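Local coordinates for structural polyprotein, VP1 (Israeli acute paralysis virus, PDB 5CDD), which probably serves as a structural protein of the virus capsid, forming one of the jelly-roll subunits from which the pentamer of the shell is built, at residues Cys108-Leu114 / Pro129-Pro135; Arg47-Trp53 / Thr176-Arg182; Val145-Tyr151 / Gly163-Leu168. All coordinates share one frame; numbering follows the deposited sequence.

Contact 1: Cys108-Leu114 / Pro129-Pro135; sequences CYIRSFL and PSHITYP
A bend at chi2 of Arg111 (-82°) brings its CD against Ile132, 3.5 Å from CB, and a second at chi3 (-67°) sends NE and the guanidinium onward. The methylenes thus take the apolar contact, while the edge of the Phe113 ring, at CZ, points to one face of the guanidinium, whose own edge lies near Ser130 OG. In Tyr109, chi1 of 69° swings the ring so that CD1 lies near Ile132 CD1; its CB, fixed by the backbone, stands over one face of Tyr134 in a CH-pi contact, 4.1 Å from the ring centroid. The two segments are antiparallel neighbours in a sheet of the viral jelly roll, with 131-133 one of its two outermost strands within this chain. Ile110 and Thr133 form a hydrogen-bonded pair, Ile110 N to Thr133 O being 2.8 Å; Ser112 and His131 form the next one. The branched Ile110 and Thr133 suit extended backbone, and their side chains share a face with Ser112 and His131 that meets His141 of strand 140-145. Pro135 has no N-H to give to Cys108 O, consistent with the pairing stopping here, and its CG packs 3.8 Å from Ile110 CG1. On the other face a neighbouring VP1 subunit packs against Ile132, and its Asn98 O accepts a hydrogen bond from Tyr134 OH.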
loop_
_atom_site.group_PDB
_atom_site.type_symbol
_atom_site.label_atom_id
_atom_site.label_comp_id
_atom_site.label_asym_id
_atom_site.label_seq_id
_atom_site.Cartn_x
_atom_site.Cartn_y
_atom_site.Cartn_z
ATOM N N CYS A 108 -11.893 -44.425 -7.178
ATOM C CA CYS A 108 -13.207 -43.827 -7.015
ATOM C C CYS A 108 -13.209 -42.326 -7.263
ATOM O O CYS A 108 -12.366 -41.598 -6.738
ATOM C CB CYS A 108 -13.726 -44.111 -5.606
ATOM S SG CYS A 108 -15.295 -43.314 -5.224
ATOM N N TYR A 109 -14.161 -41.871 -8.071
ATOM C CA TYR A 109 -14.293 -40.453 -8.371
ATOM C C TYR A 109 -15.767 -40.070 -8.392
ATOM O O TYR A 109 -16.633 -40.908 -8.647
ATOM C CB TYR A 109 -13.626 -40.118 -9.711
ATOM C CG TYR A 109 -14.312 -40.685 -10.933
ATOM C CD1 TYR A 109 -15.492 -40.123 -11.421
ATOM C CD2 TYR A 109 -13.778 -41.781 -11.610
ATOM C CE1 TYR A 109 -16.123 -40.636 -12.551
ATOM C CE2 TYR A 109 -14.401 -42.304 -12.741
ATOM C CZ TYR A 109 -15.572 -41.725 -13.206
ATOM O OH TYR A 109 -16.192 -42.233 -14.324
ATOM N N ILE A 110 -16.045 -38.801 -8.112
ATOM C CA ILE A 110 -17.414 -38.300 -8.083
ATOM C C ILE A 110 -17.614 -37.207 -9.128
ATOM O O ILE A 110 -16.854 -36.245 -9.179
ATOM C CB ILE A 110 -17.760 -37.710 -6.699
ATOM C CG1 ILE A 110 -17.444 -38.724 -5.593
ATOM C CG2 ILE A 110 -19.220 -37.304 -6.663
ATOM C CD1 ILE A 110 -18.268 -39.987 -5.644
ATOM N N ARG A 111 -18.641 -37.365 -9.954
ATOM C CA ARG A 111 -18.963 -36.393 -10.998
ATOM C C ARG A 111 -20.353 -35.821 -10.735
ATOM O O ARG A 111 -21.264 -36.545 -10.336
ATOM C CB ARG A 111 -18.963 -37.062 -12.376
ATOM C CG ARG A 111 -17.621 -37.598 -12.848
ATOM C CD ARG A 111 -16.757 -36.499 -13.448
ATOM N NE ARG A 111 -17.284 -35.963 -14.707
ATOM C CZ ARG A 111 -17.384 -36.652 -15.842
ATOM N NH1 ARG A 111 -16.999 -37.920 -15.896
ATOM N NH2 ARG A 111 -17.852 -36.064 -16.937
ATOM N N SER A 112 -20.515 -34.521 -10.954
ATOM C CA SER A 112 -21.809 -33.877 -10.766
ATOM C C SER A 112 -22.114 -33.023 -11.994
ATOM O O SER A 112 -21.243 -32.320 -12.504
ATOM C CB SER A 112 -21.814 -33.019 -9.495
ATOM O OG SER A 112 -20.782 -32.052 -9.515
ATOM N N PHE A 113 -23.351 -33.104 -12.471
ATOM C CA PHE A 113 -23.772 -32.360 -13.651
ATOM C C PHE A 113 -25.044 -31.576 -13.363
ATOM O O PHE A 113 -25.573 -31.601 -12.253
ATOM C CB PHE A 113 -24.064 -33.324 -14.805
ATOM C CG PHE A 113 -22.966 -34.310 -15.075
ATOM C CD1 PHE A 113 -21.942 -34.009 -15.968
ATOM C CD2 PHE A 113 -22.957 -35.546 -14.439
ATOM C CE1 PHE A 113 -20.925 -34.927 -16.224
ATOM C CE2 PHE A 113 -21.947 -36.470 -14.686
ATOM C CZ PHE A 113 -20.928 -36.160 -15.581
ATOM N N LEU A 114 -25.529 -30.882 -14.386
ATOM C CA LEU A 114 -26.765 -30.124 -14.285
ATOM C C LEU A 114 -27.829 -30.926 -15.017
ATOM O O LEU A 114 -27.517 -31.798 -15.830
ATOM C CB LEU A 114 -26.636 -28.754 -14.954
ATOM C CG LEU A 114 -25.914 -27.622 -14.227
ATOM C CD1 LEU A 114 -25.915 -26.388 -15.114
ATOM C CD2 LEU A 114 -26.604 -27.324 -12.907
ATOM N N PRO A 129 -21.679 -27.676 -17.750
ATOM C CA PRO A 129 -20.786 -27.539 -16.595
ATOM C C PRO A 129 -20.698 -28.836 -15.795
ATOM O O PRO A 129 -21.653 -29.612 -15.756
ATOM C CB PRO A 129 -21.428 -26.410 -15.796
ATOM C CG PRO A 129 -22.053 -25.572 -16.857
ATOM C CD PRO A 129 -22.690 -26.604 -17.754
ATOM N N SER A 130 -19.555 -29.061 -15.154
ATOM C CA SER A 130 -19.351 -30.274 -14.369
ATOM C C SER A 130 -18.215 -30.151 -13.355
ATOM O O SER A 130 -17.297 -29.347 -13.524
ATOM C CB SER A 130 -19.065 -31.450 -15.306
ATOM O OG SER A 130 -18.671 -32.600 -14.580
ATOM N N HIS A 131 -18.290 -30.956 -12.301
ATOM C CA HIS A 131 -17.268 -30.973 -11.260
ATOM C C HIS A 131 -16.913 -32.425 -10.953
ATOM O O HIS A 131 -17.755 -33.314 -11.079
ATOM C CB HIS A 131 -17.777 -30.299 -9.985
ATOM C CG HIS A 131 -16.754 -30.231 -8.894
ATOM N ND1 HIS A 131 -17.091 -30.203 -7.558
ATOM C CD2 HIS A 131 -15.402 -30.187 -8.940
ATOM C CE1 HIS A 131 -15.990 -30.148 -6.828
ATOM N NE2 HIS A 131 -14.952 -30.138 -7.644
ATOM N N ILE A 132 -15.670 -32.663 -10.544
ATOM C CA ILE A 132 -15.218 -34.012 -10.224
ATOM C C ILE A 132 -14.198 -34.022 -9.090
ATOM O O ILE A 132 -13.296 -33.187 -9.052
ATOM C CB ILE A 132 -14.586 -34.692 -11.463
ATOM C CG1 ILE A 132 -13.973 -36.040 -11.071
ATOM C CG2 ILE A 132 -13.535 -33.783 -12.070
ATOM C CD1 ILE A 132 -13.355 -36.793 -12.227
ATOM N N THR A 133 -14.350 -34.970 -8.168
ATOM C CA THR A 133 -13.432 -35.097 -7.038
ATOM C C THR A 133 -13.057 -36.557 -6.814
ATOM O O THR A 133 -13.731 -37.462 -7.303
ATOM C CB THR A 133 -14.053 -34.555 -5.729
ATOM O OG1 THR A 133 -15.160 -35.379 -5.339
ATOM C CG2 THR A 133 -14.531 -33.124 -5.920
ATOM N N TYR A 134 -11.971 -36.778 -6.081
ATOM C CA TYR A 134 -11.509 -38.125 -5.774
ATOM C C TYR A 134 -11.497 -38.289 -4.261
ATOM O O TYR A 134 -10.590 -37.809 -3.584
ATOM C CB TYR A 134 -10.107 -38.354 -6.340
ATOM C CG TYR A 134 -10.045 -38.307 -7.850
ATOM C CD1 TYR A 134 -10.108 -37.092 -8.534
ATOM C CD2 TYR A 134 -9.940 -39.481 -8.599
ATOM C CE1 TYR A 134 -10.067 -37.046 -9.929
ATOM C CE2 TYR A 134 -9.898 -39.448 -9.993
ATOM C CZ TYR A 134 -9.962 -38.227 -10.651
ATOM O OH TYR A 134 -9.924 -38.188 -12.027
ATOM N N PRO A 135 -12.512 -38.977 -3.713
ATOM C CA PRO A 135 -12.664 -39.226 -2.277
ATOM C C PRO A 135 -11.400 -39.661 -1.543
ATOM O O PRO A 135 -11.258 -39.416 -0.345
ATOM C CB PRO A 135 -13.755 -40.288 -2.233
ATOM C CG PRO A 135 -14.617 -39.904 -3.388
ATOM C CD PRO A 135 -13.591 -39.641 -4.466
#

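Contact 2: Arg47-Trp53 / Thr176-Arg182; sequences RTITDNW and TTQIVAR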
loop_
_atom_site.group_PDB
_atom_site.type_symbol
_atom_site.label_atom_id
_atom_site.label_comp_id
_atom_site.label_asym_id
_atom_site.label_seq_id
_atom_site.Cartn_x
_atom_site.Cartn_y
_atom_site.Cartn_z
ATOM N N ARG A 47 -26.522 -27.771 6.575
ATOM C CA ARG A 47 -27.082 -28.706 7.542
ATOM C C ARG A 47 -27.293 -30.041 6.842
ATOM O O ARG A 47 -27.651 -30.077 5.665
ATOM C CB ARG A 47 -28.410 -28.173 8.082
ATOM C CG ARG A 47 -28.259 -27.009 9.052
ATOM C CD ARG A 47 -27.684 -27.482 10.374
ATOM N NE ARG A 47 -27.603 -26.413 11.367
ATOM C CZ ARG A 47 -26.653 -25.483 11.398
ATOM N NH1 ARG A 47 -25.688 -25.483 10.487
ATOM N NH2 ARG A 47 -26.664 -24.555 12.348
ATOM N N THR A 48 -27.061 -31.137 7.558
ATOM C CA THR A 48 -27.221 -32.459 6.965
ATOM C C THR A 48 -28.687 -32.793 6.736
ATOM O O THR A 48 -29.547 -32.441 7.542
ATOM C CB THR A 48 -26.594 -33.566 7.849
ATOM O OG1 THR A 48 -27.268 -33.620 9.112
ATOM C CG2 THR A 48 -25.121 -33.288 8.084
ATOM N N ILE A 49 -28.968 -33.459 5.620
ATOM C CA ILE A 49 -30.327 -33.864 5.291
ATOM C C ILE A 49 -30.410 -35.380 5.312
ATOM O O ILE A 49 -31.492 -35.953 5.269
ATOM C CB ILE A 49 -30.749 -33.351 3.902
ATOM C CG1 ILE A 49 -29.754 -33.826 2.837
ATOM C CG2 ILE A 49 -30.832 -31.843 3.925
ATOM C CD1 ILE A 49 -30.090 -33.389 1.417
ATOM N N THR A 50 -29.249 -36.022 5.378
ATOM C CA THR A 50 -29.158 -37.475 5.429
ATOM C C THR A 50 -27.750 -37.868 5.847
ATOM O O THR A 50 -26.774 -37.450 5.229
ATOM C CB THR A 50 -29.473 -38.133 4.062
ATOM O OG1 THR A 50 -29.406 -39.558 4.193
ATOM C CG2 THR A 50 -28.475 -37.694 3.007
ATOM N N ASP A 51 -27.642 -38.658 6.909
ATOM C CA ASP A 51 -26.335 -39.088 7.382
ATOM C C ASP A 51 -25.857 -40.286 6.582
ATOM O O ASP A 51 -24.788 -40.831 6.847
ATOM C CB ASP A 51 -26.398 -39.449 8.869
ATOM C CG ASP A 51 -26.787 -38.267 9.742
ATOM O OD1 ASP A 51 -25.985 -37.313 9.855
ATOM O OD2 ASP A 51 -27.897 -38.292 10.315
ATOM N N ASN A 52 -26.648 -40.702 5.598
ATOM C CA ASN A 52 -26.263 -41.849 4.786
ATOM C C ASN A 52 -27.062 -41.976 3.495
ATOM O O ASN A 52 -28.211 -42.414 3.506
ATOM C CB ASN A 52 -26.411 -43.135 5.601
ATOM C CG ASN A 52 -25.612 -44.282 5.020
ATOM O OD1 ASN A 52 -24.391 -44.198 4.903
ATOM N ND2 ASN A 52 -26.294 -45.361 4.657
ATOM N N TRP A 53 -26.446 -41.599 2.382
ATOM C CA TRP A 53 -27.106 -41.686 1.089
ATOM C C TRP A 53 -26.451 -42.803 0.291
ATOM O O TRP A 53 -25.334 -42.656 -0.205
ATOM C CB TRP A 53 -26.988 -40.356 0.345
ATOM C CG TRP A 53 -27.867 -40.271 -0.864
ATOM C CD1 TRP A 53 -29.132 -40.770 -0.992
ATOM C CD2 TRP A 53 -27.576 -39.595 -2.094
ATOM N NE1 TRP A 53 -29.648 -40.448 -2.223
ATOM C CE2 TRP A 53 -28.716 -39.726 -2.921
ATOM C CE3 TRP A 53 -26.465 -38.890 -2.578
ATOM C CZ2 TRP A 53 -28.777 -39.177 -4.209
ATOM C CZ3 TRP A 53 -26.527 -38.343 -3.859
ATOM C CH2 TRP A 53 -27.676 -38.490 -4.658
ATOM N N THR A 176 -21.309 -45.858 -3.747
ATOM C CA THR A 176 -21.005 -44.923 -2.679
ATOM C C THR A 176 -22.026 -44.829 -1.557
ATOM O O THR A 176 -23.137 -45.347 -1.639
ATOM C CB THR A 176 -20.795 -43.502 -3.236
ATOM O OG1 THR A 176 -21.940 -43.105 -4.002
ATOM C CG2 THR A 176 -19.564 -43.463 -4.114
ATOM N N THR A 177 -21.605 -44.151 -0.500
ATOM C CA THR A 177 -22.415 -43.908 0.677
ATOM C C THR A 177 -21.842 -42.635 1.298
ATOM O O THR A 177 -20.689 -42.610 1.723
ATOM C CB THR A 177 -22.322 -45.080 1.674
ATOM O OG1 THR A 177 -23.032 -44.737 2.867
ATOM C CG2 THR A 177 -20.871 -45.402 2.011
ATOM N N GLN A 178 -22.634 -41.567 1.327
ATOM C CA GLN A 178 -22.140 -40.310 1.875
ATOM C C GLN A 178 -23.131 -39.543 2.730
ATOM O O GLN A 178 -24.339 -39.786 2.692
ATOM C CB GLN A 178 -21.672 -39.387 0.744
ATOM C CG GLN A 178 -21.143 -40.105 -0.484
ATOM C CD GLN A 178 -22.226 -40.385 -1.510
ATOM O OE1 GLN A 178 -23.322 -40.833 -1.176
ATOM N NE2 GLN A 178 -21.914 -40.132 -2.771
ATOM N N ILE A 179 -22.592 -38.613 3.511
ATOM C CA ILE A 179 -23.400 -37.751 4.359
ATOM C C ILE A 179 -23.685 -36.542 3.477
ATOM O O ILE A 179 -22.761 -35.900 2.978
ATOM C CB ILE A 179 -22.623 -37.288 5.605
ATOM C CG1 ILE A 179 -22.167 -38.501 6.421
ATOM C CG2 ILE A 179 -23.502 -36.385 6.448
ATOM C CD1 ILE A 179 -21.266 -38.160 7.587
ATOM N N VAL A 180 -24.960 -36.244 3.270
ATOM C CA VAL A 180 -25.326 -35.122 2.424
ATOM C C VAL A 180 -25.804 -33.913 3.221
ATOM O O VAL A 180 -26.695 -34.019 4.067
ATOM C CB VAL A 180 -26.425 -35.528 1.418
ATOM C CG1 VAL A 180 -26.693 -34.390 0.451
ATOM C CG2 VAL A 180 -26.004 -36.780 0.668
ATOM N N ALA A 181 -25.195 -32.766 2.944
ATOM C CA ALA A 181 -25.548 -31.516 3.604
ATOM C C ALA A 181 -25.797 -30.482 2.514
ATOM O O ALA A 181 -25.054 -30.421 1.536
ATOM C CB ALA A 181 -24.416 -31.063 4.507
ATOM N N ARG A 182 -26.841 -29.675 2.672
ATOM C CA ARG A 182 -27.151 -28.665 1.669
ATOM C C ARG A 182 -27.415 -27.282 2.246
ATOM O O ARG A 182 -27.454 -27.089 3.462
ATOM C CB ARG A 182 -28.367 -29.088 0.843
ATOM C CG ARG A 182 -29.659 -29.123 1.634
ATOM C CD ARG A 182 -30.853 -29.358 0.732
ATOM N NE ARG A 182 -32.091 -29.449 1.500
ATOM C CZ ARG A 182 -33.292 -29.633 0.964
ATOM N NH1 ARG A 182 -33.425 -29.743 -0.351
ATOM N NH2 ARG A 182 -34.362 -29.712 1.747
#
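Ile49 and Thr50 both face Val180, which makes a classic beta bulge where two antiparallel strands of the jelly roll pair. The bulge uses both polar backbone atoms of Val180: Ile49 N gives an almost straight bond to Val180 O (2.8 Å, 170°), and Val180 N bonds to Thr50 O at 2.9 Å. The valine side chain is just as fully used. Ile49 CG1 lies between the backbone N and the carbonyl carbon (chi1 56°), which brings CD1 to Val180 CG1 at 3.7 Å. Val180 CB lies 3.4 Å from Thr50 CG2, and its CG2 touches Trp53 CB. Branched residues suit this point, since they fill space close to the backbone. Ile49 CG2 packs at 3.6 Å from Arg182 NE, the two side chains crossing at about a right angle. Trp53 N reaches Gln178 O at 2.8 Å, whereas Gln178 N approaches Trp53 O from above the carbonyl plane, at 3.3 Å.

At a second one-residue shift, between Thr50 and Trp53, the Asp51 side chain starts out away from the partner strand, and its OD2 forms a salt bridge with Arg75. Further out, Trp53 supplies a broad apolar surface, meeting the Tyr170 ring, Phe96 of strand 87-98 and Leu66 of helix 64-73. Arg182 runs straight from CG to NE, and two aspartates hold its guanidinium and probably balance its charge: NH2 forms a salt bridge with Asp71 OD1, and NE one with Asp76 OD1.

Contact 3: Val145-Tyr151 / Gly163-Leu168; sequences VPFYSQY and GYDSSL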
loop_
_atom_site.group_PDB
_atom_site.type_symbol
_atom_site.label_atom_id
_atom_site.label_comp_id
_atom_site.label_asym_id
_atom_site.label_seq_id
_atom_site.Cartn_x
_atom_site.Cartn_y
_atom_site.Cartn_z
ATOM N N VAL A 145 -25.407 -25.191 -7.775
ATOM C CA VAL A 145 -26.309 -25.181 -8.918
ATOM C C VAL A 145 -26.864 -23.774 -9.111
ATOM O O VAL A 145 -27.621 -23.277 -8.279
ATOM C CB VAL A 145 -27.485 -26.153 -8.703
ATOM C CG1 VAL A 145 -28.430 -26.101 -9.888
ATOM C CG2 VAL A 145 -26.958 -27.562 -8.504
ATOM N N PRO A 146 -26.483 -23.105 -10.211
ATOM C CA PRO A 146 -26.963 -21.748 -10.484
ATOM C C PRO A 146 -28.473 -21.749 -10.674
ATOM O O PRO A 146 -29.082 -22.808 -10.833
ATOM C CB PRO A 146 -26.234 -21.373 -11.773
ATOM C CG PRO A 146 -24.994 -22.199 -11.723
ATOM C CD PRO A 146 -25.511 -23.524 -11.234
ATOM N N PHE A 147 -29.082 -20.570 -10.660
ATOM C CA PHE A 147 -30.517 -20.488 -10.863
ATOM C C PHE A 147 -30.810 -20.171 -12.322
ATOM O O PHE A 147 -30.991 -19.012 -12.692
ATOM C CB PHE A 147 -31.145 -19.416 -9.971
ATOM C CG PHE A 147 -32.654 -19.376 -10.041
ATOM C CD1 PHE A 147 -33.412 -20.486 -9.668
ATOM C CD2 PHE A 147 -33.317 -18.229 -10.468
ATOM C CE1 PHE A 147 -34.809 -20.453 -9.720
ATOM C CE2 PHE A 147 -34.714 -18.188 -10.523
ATOM C CZ PHE A 147 -35.460 -19.303 -10.148
ATOM N N TYR A 148 -30.821 -21.210 -13.152
ATOM C CA TYR A 148 -31.133 -21.062 -14.567
ATOM C C TYR A 148 -32.617 -21.392 -14.634
ATOM O O TYR A 148 -32.996 -22.562 -14.587
ATOM C CB TYR A 148 -30.340 -22.067 -15.402
ATOM C CG TYR A 148 -28.844 -21.833 -15.439
ATOM C CD1 TYR A 148 -28.318 -20.612 -15.866
ATOM C CD2 TYR A 148 -27.950 -22.855 -15.113
ATOM C CE1 TYR A 148 -26.940 -20.419 -15.973
ATOM C CE2 TYR A 148 -26.572 -22.673 -15.217
ATOM C CZ TYR A 148 -26.074 -21.454 -15.652
ATOM O OH TYR A 148 -24.716 -21.280 -15.788
ATOM N N SER A 149 -33.458 -20.367 -14.736
ATOM C CA SER A 149 -34.899 -20.581 -14.751
ATOM C C SER A 149 -35.666 -19.820 -15.826
ATOM O O SER A 149 -35.233 -18.766 -16.294
ATOM C CB SER A 149 -35.467 -20.220 -13.375
ATOM O OG SER A 149 -36.880 -20.304 -13.349
ATOM N N GLN A 150 -36.814 -20.371 -16.209
ATOM C CA GLN A 150 -37.682 -19.750 -17.201
ATOM C C GLN A 150 -38.595 -18.746 -16.498
ATOM O O GLN A 150 -39.254 -17.932 -17.147
ATOM C CB GLN A 150 -38.546 -20.806 -17.894
ATOM C CG GLN A 150 -37.794 -21.771 -18.788
ATOM C CD GLN A 150 -38.721 -22.765 -19.467
ATOM O OE1 GLN A 150 -39.277 -23.654 -18.822
ATOM N NE2 GLN A 150 -38.901 -22.609 -20.773
ATOM N N TYR A 151 -38.627 -18.818 -15.169
ATOM C CA TYR A 151 -39.456 -17.938 -14.351
ATOM C C TYR A 151 -38.635 -17.290 -13.241
ATOM O O TYR A 151 -37.641 -17.854 -12.785
ATOM C CB TYR A 151 -40.594 -18.734 -13.720
ATOM C CG TYR A 151 -41.465 -19.457 -14.715
ATOM C CD1 TYR A 151 -42.316 -18.754 -15.567
ATOM C CD2 TYR A 151 -41.456 -20.849 -14.795
ATOM C CE1 TYR A 151 -43.139 -19.419 -16.471
ATOM C CE2 TYR A 151 -42.274 -21.524 -15.694
ATOM C CZ TYR A 151 -43.114 -20.803 -16.528
ATOM O OH TYR A 151 -43.936 -21.468 -17.409
ATOM N N GLY A 163 -38.869 -29.123 -15.559
ATOM C CA GLY A 163 -37.737 -28.587 -16.288
ATOM C C GLY A 163 -37.772 -27.081 -16.440
ATOM O O GLY A 163 -37.260 -26.553 -17.423
ATOM N N TYR A 164 -38.375 -26.384 -15.480
ATOM C CA TYR A 164 -38.448 -24.925 -15.537
ATOM C C TYR A 164 -37.118 -24.311 -15.118
ATOM O O TYR A 164 -36.681 -23.302 -15.675
ATOM C CB TYR A 164 -39.560 -24.394 -14.629
ATOM C CG TYR A 164 -40.957 -24.770 -15.078
ATOM C CD1 TYR A 164 -41.266 -24.885 -16.435
ATOM C CD2 TYR A 164 -41.979 -24.980 -14.148
ATOM C CE1 TYR A 164 -42.556 -25.202 -16.859
ATOM C CE2 TYR A 164 -43.276 -25.297 -14.561
ATOM C CZ TYR A 164 -43.557 -25.407 -15.917
ATOM O OH TYR A 164 -44.834 -25.722 -16.333
ATOM N N ASP A 165 -36.486 -24.926 -14.124
ATOM C CA ASP A 165 -35.199 -24.471 -13.623
ATOM C C ASP A 165 -34.234 -25.650 -13.571
ATOM O O ASP A 165 -34.632 -26.804 -13.750
ATOM C CB ASP A 165 -35.365 -23.845 -12.234
ATOM C CG ASP A 165 -35.960 -24.807 -11.226
ATOM O OD1 ASP A 165 -36.977 -25.457 -11.547
ATOM O OD2 ASP A 165 -35.413 -24.905 -10.107
ATOM N N SER A 166 -32.963 -25.350 -13.327
ATOM C CA SER A 166 -31.918 -26.366 -13.266
ATOM C C SER A 166 -31.831 -27.102 -11.936
ATOM O O SER A 166 -32.253 -26.598 -10.898
ATOM C CB SER A 166 -30.565 -25.728 -13.589
ATOM O OG SER A 166 -30.348 -24.587 -12.768
ATOM N N SER A 167 -31.277 -28.307 -11.990
ATOM C CA SER A 167 -31.116 -29.144 -10.812
ATOM C C SER A 167 -29.773 -29.865 -10.907
ATOM O O SER A 167 -29.052 -29.719 -11.893
ATOM C CB SER A 167 -32.264 -30.157 -10.727
ATOM O OG SER A 167 -32.130 -30.989 -9.591
ATOM N N LEU A 168 -29.436 -30.637 -9.881
ATOM C CA LEU A 168 -28.174 -31.364 -9.867
ATOM C C LEU A 168 -28.342 -32.853 -10.174
ATOM O O LEU A 168 -29.376 -33.455 -9.876
ATOM C CB LEU A 168 -27.503 -31.211 -8.500
ATOM C CG LEU A 168 -26.126 -31.856 -8.337
ATOM C CD1 LEU A 168 -25.097 -31.002 -9.055
ATOM C CD2 LEU A 168 -25.776 -31.978 -6.865
#
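Ser149 and Asp165 bridge the two backbones at a single point, CA to CA 4.1 Å, flanked by a bond from Gln150 N to Tyr164 O (3.0 Å) and a weak one from Ser166 N to Tyr148 O. This is a loop-to-strand contact of the jelly roll: the loop leaving strand 140-145 runs past the start of strand 166-172 and does not join it as a regular strand.

At one end Tyr151 and Tyr164 make a T-shaped pair, planes at 84° and centroids 5.0 Å apart. The edge of Tyr151 enters through CE2, which stands over the centre of the Tyr164 face. The flat rings suit an edge-to-face fit, and Tyr151 also packs on Lys211 of another chain. Gln150 comes to the rim of the Tyr164 ring: its chain, extended beyond CG, carries OE1 to 3.3 Å from Tyr164 CD1, near the ring plane. The hydrogen bond of this oxygen is with Lys215 of another chain of the polyprotein, which probably fixes the amide.

Ser166 is small enough to face the loop directly. Its OG, placed between the backbone N and the carbonyl carbon (chi1 52°), accepts a weak bond from Tyr148 N at 3.4 Å and lies 2.9 Å from Pro146 O. The Tyr148 ring leads away, and its OH bonds to Glu34 of a neighbouring VP1 subunit. Asp165, its CB against Ser149 CB, turns its carboxylate to a salt bridge with Arg117 and a hydrogen bond from Tyr88. At the other end, branched Val145 sets CG2 on Leu168 CB at 3.7 Å, an apolar join that continues onto Leu114. Within the loop itself, Ser149 OG donates in the carbonyl plane, onto a lone pair of Tyr151 O, at 2.6 Å.

Overall arrangement
Of the three, contact 2 joins the segments farthest apart in sequence, 47-53 and 176-182, and the segments of contact 1 and then contact 3 fall between them. Strand 166-172 of contact 3 neighbours strand 110-116 of contact 1, while the 145-151 loop comes from the other sheet of the jelly roll, so contact 3 joins the two. The centres of contacts 1 and 3 are 19 Å apart, and Leu114 touches Val145 and Tyr148. Contact 2 lies in that other sheet, centred 16 Å from contact 1, which it meets where Thr176 CG2 packs on Ile110 CD1. Contacts 2 and 3 do not touch. All three border other capsid chains, so the same strands and loops probably also help form the interfaces between them.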